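Long-range contact in formyltransferase PseJ (Anoxybacillus kamchatkensis G10, PDB 6EDK), which belongs to the formyltransferase family and is modelled with the ligand 1YA bound in its pocket: residues R35-D47 and E159-L171. Numbering follows the deposited sequence.
Sequences RKWLRDFLESFED and EKLFMEYWPLIRL. With SO4 (sulfate ion), chain C.
R35 NH1 lies 4.1 Å from E159 OE2, probably a charge attraction but too far for a salt bridge; R35 NH2 and E159 OE2 hydrogen-bond to the Y72 carbonyl and hydroxyl. A sulfate, probably from the crystallisation liquor, accepts hydrogen bonds from the backbone N-H of K36 (to O1) and W37 (to O4). The W37 indole, its CG between backbone N and carbonyl carbon (chi1 68°), lays CZ2 against E159 CD at 3.5 Å and CZ3 beside M163 SD. L38 CD1 meets F162. One face of F41 carries M163, whose CG sits over the ring centre and SD makes a Met-aromatic contact; F45 CE1 lies over the opposite face. L42 CD2 packs on a W166 indole face, 3.4 Å from NE1, a CH-pi contact. The W166 edge points at the F45 face (planes at 89°), completing an aromatic cluster with F41. One water accepts from W166 NE1 and donates to L42 O and D47 OD2. OD2 also accepts a nearly straight hydrogen bond from R170 NE (3.0 Å, part of a salt bridge), syn but somewhat out of plane. Helix 36-43 and the 159-169 end of helix 147-169 run roughly parallel (-21°) on parallel strands 27-31 and 68-71 of the Rossmann-like sheet.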
loop_
_atom_site.group_PDB
_atom_site.type_symbol
_atom_site.label_atom_id
_atom_site.label_comp_id
_atom_site.label_asym_id
_atom_site.label_seq_id
_atom_site.Cartn_x
_atom_site.Cartn_y
_atom_site.Cartn_z
ATOM N N ARG A 35 8.694 11.373 -1.560
ATOM C CA ARG A 35 7.999 11.616 -2.815
ATOM C C ARG A 35 7.575 13.070 -2.833
ATOM O O ARG A 35 6.546 13.411 -2.269
ATOM C CB ARG A 35 6.797 10.701 -2.949
ATOM C CG ARG A 35 7.150 9.247 -2.905
ATOM C CD ARG A 35 5.888 8.426 -2.930
ATOM N NE ARG A 35 6.067 7.152 -2.239
ATOM C CZ ARG A 35 6.365 6.024 -2.878
ATOM N NH1 ARG A 35 6.487 6.028 -4.192
ATOM N NH2 ARG A 35 6.472 4.920 -2.220
ATOM N N LYS A 36 8.373 13.913 -3.479
ATOM C CA LYS A 36 8.048 15.332 -3.504
ATOM C C LYS A 36 6.672 15.582 -4.083
ATOM O O LYS A 36 5.935 16.441 -3.581
ATOM C CB LYS A 36 9.103 16.107 -4.290
ATOM C CG LYS A 36 8.892 17.628 -4.243
ATOM C CD LYS A 36 9.802 18.373 -5.240
ATOM C CE LYS A 36 9.362 19.830 -5.430
ATOM N NZ LYS A 36 8.999 20.472 -4.137
ATOM N N TRP A 37 6.283 14.843 -5.144
ATOM C CA TRP A 37 4.980 15.117 -5.729
ATOM C C TRP A 37 3.868 14.908 -4.717
ATOM O O TRP A 37 2.840 15.593 -4.758
ATOM C CB TRP A 37 4.750 14.218 -6.993
ATOM C CG TRP A 37 4.591 12.728 -6.662
ATOM C CD1 TRP A 37 5.569 11.790 -6.688
ATOM C CD2 TRP A 37 3.413 12.073 -6.296
ATOM N NE1 TRP A 37 5.072 10.584 -6.287
ATOM C CE2 TRP A 37 3.740 10.737 -6.046
ATOM C CE3 TRP A 37 2.118 12.491 -6.067
ATOM C CZ2 TRP A 37 2.793 9.818 -5.572
ATOM C CZ3 TRP A 37 1.181 11.594 -5.634
ATOM C CH2 TRP A 37 1.524 10.273 -5.380
ATOM N N LEU A 38 4.012 13.910 -3.841
ATOM C CA LEU A 38 2.978 13.643 -2.858
ATOM C C LEU A 38 3.002 14.656 -1.697
ATOM O O LEU A 38 1.947 15.132 -1.249
ATOM C CB LEU A 38 3.163 12.226 -2.329
ATOM C CG LEU A 38 2.152 11.720 -1.292
ATOM C CD1 LEU A 38 0.758 11.934 -1.703
ATOM C CD2 LEU A 38 2.437 10.253 -1.033
ATOM N N ARG A 39 4.196 14.991 -1.236
ATOM C CA ARG A 39 4.320 16.111 -0.308
ATOM C C ARG A 39 3.627 17.340 -0.850
ATOM O O ARG A 39 2.754 17.915 -0.185
ATOM C CB ARG A 39 5.791 16.376 -0.021
ATOM C CG ARG A 39 6.056 17.690 0.700
ATOM C CD ARG A 39 7.570 17.926 0.830
ATOM N NE ARG A 39 8.152 17.112 1.899
ATOM C CZ ARG A 39 8.073 17.426 3.201
ATOM N NH1 ARG A 39 7.415 18.523 3.598
ATOM N NH2 ARG A 39 8.634 16.614 4.101
ATOM N N ASP A 40 3.953 17.726 -2.095
ATOM C CA ASP A 40 3.350 18.929 -2.668
ATOM C C ASP A 40 1.846 18.813 -2.769
ATOM O O ASP A 40 1.129 19.787 -2.544
ATOM C CB ASP A 40 3.918 19.210 -4.071
ATOM C CG ASP A 40 5.312 19.713 -4.041
ATOM O OD1 ASP A 40 5.765 20.195 -2.982
ATOM O OD2 ASP A 40 5.973 19.623 -5.087
ATOM N N PHE A 41 1.337 17.642 -3.211
ATOM C CA PHE A 41 -0.108 17.471 -3.327
ATOM C C PHE A 41 -0.779 17.680 -1.978
ATOM O O PHE A 41 -1.780 18.403 -1.853
ATOM C CB PHE A 41 -0.437 16.021 -3.872
ATOM C CG PHE A 41 -1.906 15.682 -3.824
ATOM C CD1 PHE A 41 -2.763 16.100 -4.833
ATOM C CD2 PHE A 41 -2.424 14.899 -2.821
ATOM C CE1 PHE A 41 -4.129 15.805 -4.811
ATOM C CE2 PHE A 41 -3.781 14.601 -2.781
ATOM C CZ PHE A 41 -4.633 15.030 -3.768
ATOM N N LEU A 42 -0.216 17.080 -0.954
ATOM C CA LEU A 42 -0.827 17.161 0.360
ATOM C C LEU A 42 -0.756 18.615 0.894
ATOM O O LEU A 42 -1.708 19.104 1.497
ATOM C CB LEU A 42 -0.093 16.235 1.327
ATOM C CG LEU A 42 -0.315 14.725 1.077
ATOM C CD1 LEU A 42 0.586 13.919 1.997
ATOM C CD2 LEU A 42 -1.749 14.404 1.310
ATOM N N GLU A 43 0.347 19.281 0.619
ATOM C CA GLU A 43 0.501 20.664 1.085
ATOM C C GLU A 43 -0.399 21.616 0.332
ATOM O O GLU A 43 -0.752 22.651 0.883
ATOM C CB GLU A 43 1.949 21.091 0.946
ATOM C CG GLU A 43 2.851 20.470 2.001
ATOM C CD GLU A 43 4.326 20.834 1.829
ATOM O OE1 GLU A 43 4.727 21.371 0.763
ATOM O OE2 GLU A 43 5.100 20.545 2.761
ATOM N N SER A 44 -0.837 21.273 -0.891
ATOM C CA SER A 44 -1.816 22.113 -1.565
ATOM C C SER A 44 -3.170 22.097 -0.890
ATOM O O SER A 44 -4.048 22.834 -1.330
ATOM C CB SER A 44 -1.934 21.709 -3.082
ATOM O OG SER A 44 -2.609 20.484 -3.270
ATOM N N PHE A 45 -3.391 21.268 0.140
ATOM C CA PHE A 45 -4.605 21.356 0.959
ATOM C C PHE A 45 -4.367 22.176 2.242
ATOM O O PHE A 45 -5.231 22.175 3.140
ATOM C CB PHE A 45 -5.134 19.972 1.338
ATOM C CG PHE A 45 -5.686 19.182 0.140
ATOM C CD1 PHE A 45 -4.816 18.526 -0.728
ATOM C CD2 PHE A 45 -7.040 19.127 -0.113
ATOM C CE1 PHE A 45 -5.315 17.832 -1.853
ATOM C CE2 PHE A 45 -7.560 18.414 -1.235
ATOM C CZ PHE A 45 -6.711 17.774 -2.085
ATOM N N GLU A 46 -3.199 22.798 2.357
ATOM C CA GLU A 46 -2.788 23.632 3.504
ATOM C C GLU A 46 -2.406 22.833 4.739
ATOM O O GLU A 46 -2.316 23.382 5.834
ATOM C CB GLU A 46 -3.874 24.645 3.868
ATOM C CG GLU A 46 -4.182 25.622 2.742
ATOM C CD GLU A 46 -2.935 26.108 2.013
ATOM O OE1 GLU A 46 -2.072 26.763 2.651
ATOM O OE2 GLU A 46 -2.812 25.823 0.793
ATOM N N ASP A 47 -2.138 21.548 4.600
ATOM C CA ASP A 47 -1.594 20.773 5.697
ATOM C C ASP A 47 -0.078 20.840 5.660
ATOM O O ASP A 47 0.532 21.154 4.635
ATOM C CB ASP A 47 -2.077 19.324 5.629
ATOM C CG ASP A 47 -3.584 19.222 5.745
ATOM O OD1 ASP A 47 -4.144 20.013 6.508
ATOM O OD2 ASP A 47 -4.208 18.373 5.062
ATOM N N GLU A 159 -1.661 5.673 -6.833
ATOM C CA GLU A 159 -1.409 7.120 -6.657
ATOM C C GLU A 159 -2.582 7.892 -7.171
ATOM O O GLU A 159 -3.061 8.802 -6.516
ATOM C CB GLU A 159 -0.121 7.495 -7.329
ATOM C CG GLU A 159 1.105 6.733 -6.731
ATOM C CD GLU A 159 2.415 6.918 -7.443
ATOM O OE1 GLU A 159 2.485 7.644 -8.465
ATOM O OE2 GLU A 159 3.451 6.324 -6.993
ATOM N N LYS A 160 -3.138 7.487 -8.324
ATOM C CA LYS A 160 -4.382 8.105 -8.774
ATOM C C LYS A 160 -5.515 7.918 -7.793
ATOM O O LYS A 160 -6.285 8.840 -7.541
ATOM C CB LYS A 160 -4.729 7.501 -10.142
ATOM C CG LYS A 160 -5.900 8.136 -10.829
ATOM C CD LYS A 160 -6.222 7.508 -12.212
ATOM C CE LYS A 160 -7.453 8.217 -12.781
ATOM N NZ LYS A 160 -8.157 7.397 -13.805
ATOM N N LEU A 161 -5.728 6.691 -7.314
ATOM C CA LEU A 161 -6.846 6.402 -6.428
ATOM C C LEU A 161 -6.727 7.206 -5.133
ATOM O O LEU A 161 -7.719 7.725 -4.600
ATOM C CB LEU A 161 -6.825 4.887 -6.096
ATOM C CG LEU A 161 -7.941 4.314 -5.239
ATOM C CD1 LEU A 161 -9.295 4.383 -5.936
ATOM C CD2 LEU A 161 -7.656 2.855 -4.847
ATOM N N PHE A 162 -5.496 7.357 -4.668
ATOM C CA PHE A 162 -5.271 8.133 -3.429
ATOM C C PHE A 162 -5.684 9.589 -3.645
ATOM O O PHE A 162 -6.439 10.186 -2.849
ATOM C CB PHE A 162 -3.813 8.070 -3.055
ATOM C CG PHE A 162 -3.518 8.995 -1.886
ATOM C CD1 PHE A 162 -3.943 8.668 -0.656
ATOM C CD2 PHE A 162 -2.957 10.220 -2.142
ATOM C CE1 PHE A 162 -3.741 9.574 0.410
ATOM C CE2 PHE A 162 -2.781 11.140 -1.075
ATOM C CZ PHE A 162 -3.196 10.764 0.142
ATOM N N MET A 163 -5.170 10.179 -4.722
ATOM C CA MET A 163 -5.475 11.615 -4.966
ATOM C C MET A 163 -6.935 11.801 -5.268
ATOM O O MET A 163 -7.512 12.847 -4.919
ATOM C CB MET A 163 -4.630 12.161 -6.114
ATOM C CG MET A 163 -3.137 12.267 -5.798
ATOM S SD MET A 163 -1.990 13.111 -6.934
ATOM C CE MET A 163 -1.935 11.907 -8.275
ATOM N N GLU A 164 -7.560 10.816 -5.951
ATOM C CA GLU A 164 -8.990 10.928 -6.207
ATOM C C GLU A 164 -9.791 10.955 -4.929
ATOM O O GLU A 164 -10.780 11.708 -4.838
ATOM C CB GLU A 164 -9.478 9.787 -7.091
ATOM C CG GLU A 164 -10.965 9.747 -7.343
ATOM C CD GLU A 164 -11.330 8.625 -8.307
ATOM O OE1 GLU A 164 -10.388 7.982 -8.867
ATOM O OE2 GLU A 164 -12.534 8.433 -8.531
ATOM N N TYR A 165 -9.388 10.189 -3.922
ATOM C CA TYR A 165 -10.235 10.051 -2.725
ATOM C C TYR A 165 -9.718 10.824 -1.511
ATOM O O TYR A 165 -10.447 10.968 -0.533
ATOM C CB TYR A 165 -10.413 8.573 -2.343
ATOM C CG TYR A 165 -11.422 7.864 -3.206
ATOM C CD1 TYR A 165 -12.766 7.894 -2.918
ATOM C CD2 TYR A 165 -11.032 7.203 -4.358
ATOM C CE1 TYR A 165 -13.692 7.272 -3.711
ATOM C CE2 TYR A 165 -12.007 6.519 -5.185
ATOM C CZ TYR A 165 -13.331 6.585 -4.823
ATOM O OH TYR A 165 -14.319 5.971 -5.580
ATOM N N TRP A 166 -8.503 11.351 -1.572
ATOM C CA TRP A 166 -7.995 12.072 -0.410
ATOM C C TRP A 166 -8.889 13.223 0.031
ATOM O O TRP A 166 -9.047 13.381 1.249
ATOM C CB TRP A 166 -6.619 12.598 -0.720
ATOM C CG TRP A 166 -5.978 13.404 0.438
ATOM C CD1 TRP A 166 -5.575 14.733 0.365
ATOM C CD2 TRP A 166 -5.692 12.956 1.751
ATOM N NE1 TRP A 166 -5.044 15.116 1.589
ATOM C CE2 TRP A 166 -5.095 14.049 2.451
ATOM C CE3 TRP A 166 -5.862 11.754 2.423
ATOM C CZ2 TRP A 166 -4.685 13.939 3.748
ATOM C CZ3 TRP A 166 -5.453 11.657 3.722
ATOM C CH2 TRP A 166 -4.844 12.746 4.369
ATOM N N PRO A 167 -9.482 14.030 -0.849
ATOM C CA PRO A 167 -10.407 15.088 -0.344
ATOM C C PRO A 167 -11.483 14.571 0.593
ATOM O O PRO A 167 -11.895 15.301 1.495
ATOM C CB PRO A 167 -11.021 15.681 -1.614
ATOM C CG PRO A 167 -9.962 15.461 -2.693
ATOM C CD PRO A 167 -9.363 14.089 -2.333
ATOM N N LEU A 168 -11.966 13.352 0.396
ATOM C CA LEU A 168 -12.898 12.730 1.318
ATOM C C LEU A 168 -12.188 12.131 2.520
ATOM O O LEU A 168 -12.630 12.327 3.648
ATOM C CB LEU A 168 -13.722 11.654 0.590
ATOM C CG LEU A 168 -14.636 12.184 -0.535
ATOM C CD1 LEU A 168 -15.204 11.053 -1.359
ATOM C CD2 LEU A 168 -15.791 13.028 0.025
ATOM N N ILE A 169 -11.116 11.339 2.296
ATOM C CA ILE A 169 -10.433 10.701 3.409
ATOM C C ILE A 169 -9.946 11.750 4.403
ATOM O O ILE A 169 -9.957 11.543 5.620
ATOM C CB ILE A 169 -9.245 9.861 2.905
ATOM C CG1 ILE A 169 -9.758 8.784 1.986
ATOM C CG2 ILE A 169 -8.475 9.272 4.107
ATOM C CD1 ILE A 169 -8.610 8.029 1.247
ATOM N N ARG A 170 -9.481 12.880 3.877
ATOM C CA ARG A 170 -8.929 13.949 4.704
ATOM C C ARG A 170 -9.911 14.411 5.775
ATOM O O ARG A 170 -9.497 14.913 6.824
ATOM C CB ARG A 170 -8.591 15.116 3.783
ATOM C CG ARG A 170 -7.778 16.150 4.404
ATOM C CD ARG A 170 -7.381 17.095 3.318
ATOM N NE ARG A 170 -6.973 18.354 3.921
ATOM C CZ ARG A 170 -7.803 19.362 4.148
ATOM N NH1 ARG A 170 -9.093 19.266 3.783
ATOM N NH2 ARG A 170 -7.341 20.469 4.717
ATOM N N LEU A 171 -11.203 14.254 5.522
ATOM C CA LEU A 171 -12.256 14.735 6.410
ATOM C C LEU A 171 -13.005 13.605 7.112
ATOM O O LEU A 171 -14.128 13.814 7.571
ATOM C CB LEU A 171 -13.218 15.598 5.608
ATOM C CG LEU A 171 -12.526 16.770 4.909
ATOM C CD1 LEU A 171 -13.498 17.549 4.076
ATOM C CD2 LEU A 171 -11.869 17.658 5.959
HETATM S S SO4 C . 9.723 12.522 -6.600
HETATM O O1 SO4 C . 10.308 12.788 -5.262
HETATM O O2 SO4 C . 10.787 12.611 -7.604
HETATM O O3 SO4 C . 9.140 11.169 -6.648
HETATM O O4 SO4 C . 8.675 13.520 -6.936
HETATM O O HOH W 1 -3.569 17.336 2.745
#